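Long-range contact in lipoate-protein ligase, putative (Streptococcus pneumoniae, PDB 1VQZ), which is a putative lipoate-protein ligase, with a catalytic domain of the lipoyl protein ligase A/B family and a bacterial lipoate-protein-ligase C-terminal domain: residues 48-54 and 85-91. Numbering follows the deposited sequence.
With EDO (1,2-ethanediol), chain L.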
loop_
_atom_site.group_PDB
_atom_site.type_symbol
_atom_site.label_atom_id
_atom_site.label_comp_id
_atom_site.label_asym_id
_atom_site.label_seq_id
_atom_site.Cartn_x
_atom_site.Cartn_y
_atom_site.Cartn_z
ATOM N N ILE A 48 8.045 -12.476 1.985
ATOM C CA ILE A 48 6.935 -13.291 1.536
ATOM C C ILE A 48 5.976 -13.551 2.695
ATOM O O ILE A 48 6.363 -13.982 3.787
ATOM C CB ILE A 48 7.425 -14.643 0.883
ATOM C CG1 ILE A 48 8.363 -14.360 -0.315
ATOM C CG2 ILE A 48 6.237 -15.497 0.471
ATOM C CD1 ILE A 48 8.973 -15.612 -1.006
ATOM N N ASN A 49 4.714 -13.236 2.431
ATOM C CA ASN A 49 3.591 -13.491 3.351
ATOM C C ASN A 49 2.847 -14.725 2.953
ATOM O O ASN A 49 2.699 -15.003 1.754
ATOM C CB ASN A 49 2.597 -12.349 3.262
ATOM C CG ASN A 49 3.153 -11.045 3.800
ATOM O OD1 ASN A 49 3.918 -11.049 4.785
ATOM N ND2 ASN A 49 2.691 -9.896 3.206
ATOM N N LYS A 50 2.392 -15.465 3.968
ATOM C CA LYS A 50 1.384 -16.495 3.831
ATOM C C LYS A 50 0.054 -15.921 3.265
ATOM O O LYS A 50 -0.138 -14.733 3.274
ATOM C CB LYS A 50 1.133 -17.127 5.208
ATOM C CG LYS A 50 0.311 -16.245 6.153
ATOM C CD LYS A 50 0.547 -16.579 7.658
ATOM C CE LYS A 50 -0.095 -17.913 8.113
ATOM N NZ LYS A 50 -1.574 -17.892 8.072
ATOM N N PRO A 51 -0.866 -16.783 2.771
ATOM C CA PRO A 51 -2.138 -16.254 2.195
ATOM C C PRO A 51 -2.831 -15.164 3.040
ATOM O O PRO A 51 -3.228 -15.365 4.228
ATOM C CB PRO A 51 -3.029 -17.506 2.034
ATOM C CG PRO A 51 -1.987 -18.625 1.765
ATOM C CD PRO A 51 -0.795 -18.252 2.700
ATOM N N SER A 52 -3.010 -14.023 2.408
ATOM C CA SER A 52 -3.405 -12.802 3.092
ATOM C C SER A 52 -4.138 -11.852 2.174
ATOM O O SER A 52 -3.803 -11.744 0.992
ATOM C CB SER A 52 -2.162 -12.076 3.655
ATOM O OG SER A 52 -1.391 -12.886 4.568
ATOM N N ILE A 53 -5.159 -11.179 2.709
ATOM C CA ILE A 53 -5.697 -9.974 2.096
ATOM C C ILE A 53 -5.119 -8.763 2.815
ATOM O O ILE A 53 -5.337 -8.564 4.012
ATOM C CB ILE A 53 -7.248 -9.891 2.113
ATOM C CG1 ILE A 53 -7.869 -11.147 1.468
ATOM C CG2 ILE A 53 -7.698 -8.594 1.410
ATOM C CD1 ILE A 53 -7.589 -11.262 -0.042
ATOM N N ILE A 54 -4.410 -7.948 2.065
ATOM C CA ILE A 54 -3.818 -6.748 2.579
ATOM C C ILE A 54 -4.664 -5.552 2.112
ATOM O O ILE A 54 -4.827 -5.332 0.917
ATOM C CB ILE A 54 -2.384 -6.566 2.106
ATOM C CG1 ILE A 54 -1.515 -7.804 2.420
ATOM C CG2 ILE A 54 -1.755 -5.351 2.792
ATOM C CD1 ILE A 54 -1.466 -8.213 3.878
ATOM N N GLY A 85 -6.148 0.024 -2.642
ATOM C CA GLY A 85 -7.094 -1.038 -2.453
ATOM C C GLY A 85 -6.530 -2.330 -1.891
ATOM O O GLY A 85 -5.366 -2.420 -1.457
ATOM N N ALA A 86 -7.358 -3.371 -2.005
ATOM C CA ALA A 86 -7.051 -4.672 -1.458
ATOM C C ALA A 86 -6.186 -5.497 -2.395
ATOM O O ALA A 86 -6.376 -5.503 -3.609
ATOM C CB ALA A 86 -8.339 -5.433 -1.105
ATOM N N VAL A 87 -5.223 -6.178 -1.801
ATOM C CA VAL A 87 -4.304 -7.028 -2.545
ATOM C C VAL A 87 -4.212 -8.426 -1.914
ATOM O O VAL A 87 -4.149 -8.536 -0.698
ATOM C CB VAL A 87 -2.910 -6.378 -2.588
ATOM C CG1 VAL A 87 -2.012 -7.145 -3.457
ATOM C CG2 VAL A 87 -3.028 -4.955 -3.099
ATOM N N TYR A 88 -4.193 -9.468 -2.765
ATOM C CA TYR A 88 -3.947 -10.840 -2.340
ATOM C C TYR A 88 -2.476 -11.219 -2.366
ATOM O O TYR A 88 -1.789 -11.105 -3.388
ATOM C CB TYR A 88 -4.757 -11.851 -3.173
ATOM C CG TYR A 88 -4.590 -13.264 -2.681
ATOM C CD1 TYR A 88 -5.098 -13.647 -1.431
ATOM C CD2 TYR A 88 -3.937 -14.227 -3.460
ATOM C CE1 TYR A 88 -4.936 -14.945 -0.950
ATOM C CE2 TYR A 88 -3.748 -15.565 -2.968
ATOM C CZ TYR A 88 -4.254 -15.901 -1.729
ATOM O OH TYR A 88 -4.128 -17.187 -1.288
ATOM N N HIS A 89 -2.018 -11.694 -1.230
ATOM C CA HIS A 89 -0.707 -12.284 -1.083
ATOM C C HIS A 89 -0.804 -13.769 -0.837
ATOM O O HIS A 89 -1.682 -14.236 -0.098
ATOM C CB HIS A 89 -0.006 -11.664 0.140
ATOM C CG HIS A 89 0.409 -10.242 -0.037
ATOM N ND1 HIS A 89 -0.403 -9.289 -0.612
ATOM C CD2 HIS A 89 1.512 -9.579 0.403
ATOM C CE1 HIS A 89 0.213 -8.115 -0.584
ATOM N NE2 HIS A 89 1.362 -8.260 0.058
ATOM N N ASP A 90 0.162 -14.490 -1.387
ATOM C CA ASP A 90 0.414 -15.853 -1.035
ATOM C C ASP A 90 1.914 -16.136 -1.053
ATOM O O ASP A 90 2.734 -15.223 -1.267
ATOM C CB ASP A 90 -0.469 -16.819 -1.880
ATOM C CG ASP A 90 -0.014 -16.999 -3.338
ATOM O OD1 ASP A 90 1.081 -16.577 -3.741
ATOM O OD2 ASP A 90 -0.806 -17.594 -4.120
ATOM N N LEU A 91 2.288 -17.406 -0.841
ATOM C CA LEU A 91 3.678 -17.770 -0.755
ATOM C C LEU A 91 4.464 -17.586 -2.073
ATOM O O LEU A 91 5.670 -17.734 -2.065
ATOM C CB LEU A 91 3.835 -19.214 -0.264
ATOM C CG LEU A 91 3.443 -19.420 1.191
ATOM C CD1 LEU A 91 3.732 -20.880 1.564
ATOM C CD2 LEU A 91 4.186 -18.450 2.186
HETATM C C1 EDO L . 2.057 -4.910 2.453
HETATM O O1 EDO L . 1.973 -5.188 1.075
HETATM C C2 EDO L . 3.134 -3.858 2.574
HETATM O O2 EDO L . 3.553 -3.735 3.915
HETATM O O HOH W 1 3.517 -12.813 -0.109
#
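Two short antiparallel strands pair here in the small mixed sheet of the ligase A/B catalytic domain. Strand 52-55 is its middle strand, with 76-79 on the other side, where Ile53 makes backbone hydrogen bonds with Glu76 and Val78. Ser52 and His89 form one hydrogen-bonded pair: Ser52 N to His89 O is 2.8 Å and His89 N to Ser52 O is 2.9 Å. Ile54 and Val87 form the next, with Ile54 N to Val87 O at 2.8 Å and Val87 N to Ile54 O at 2.9 Å. Between them lies the non-hydrogen-bonded pair Ile53-Tyr88. This three-stranded sheet accompanies a larger mixed sheet, consistent with the two-sheet catalytic domain of lipoate-protein ligases. Ser52, Ile54, Val87 and His89 share one face. There Ile54 CG1 makes a CH-pi contact, 3.6 Å from the His89 ring centroid. His89 NE2 is also hydrogen-bonded to 1,2-ethanediol O1 (3.3 Å), probably a crystallisation additive, which Glu30 binds too. On the face of Ile53 and Tyr88, Ile53 CD1 meets the ring edge at Tyr88 CD1 (3.7 Å), and helix 169-173 covers both residues. N-terminal to Pro51, Ile48 CG2 packs on Leu91 CD2 (4.0 Å), and a water bridges Asn49 N and Asp90 O, 2.8 Å from each.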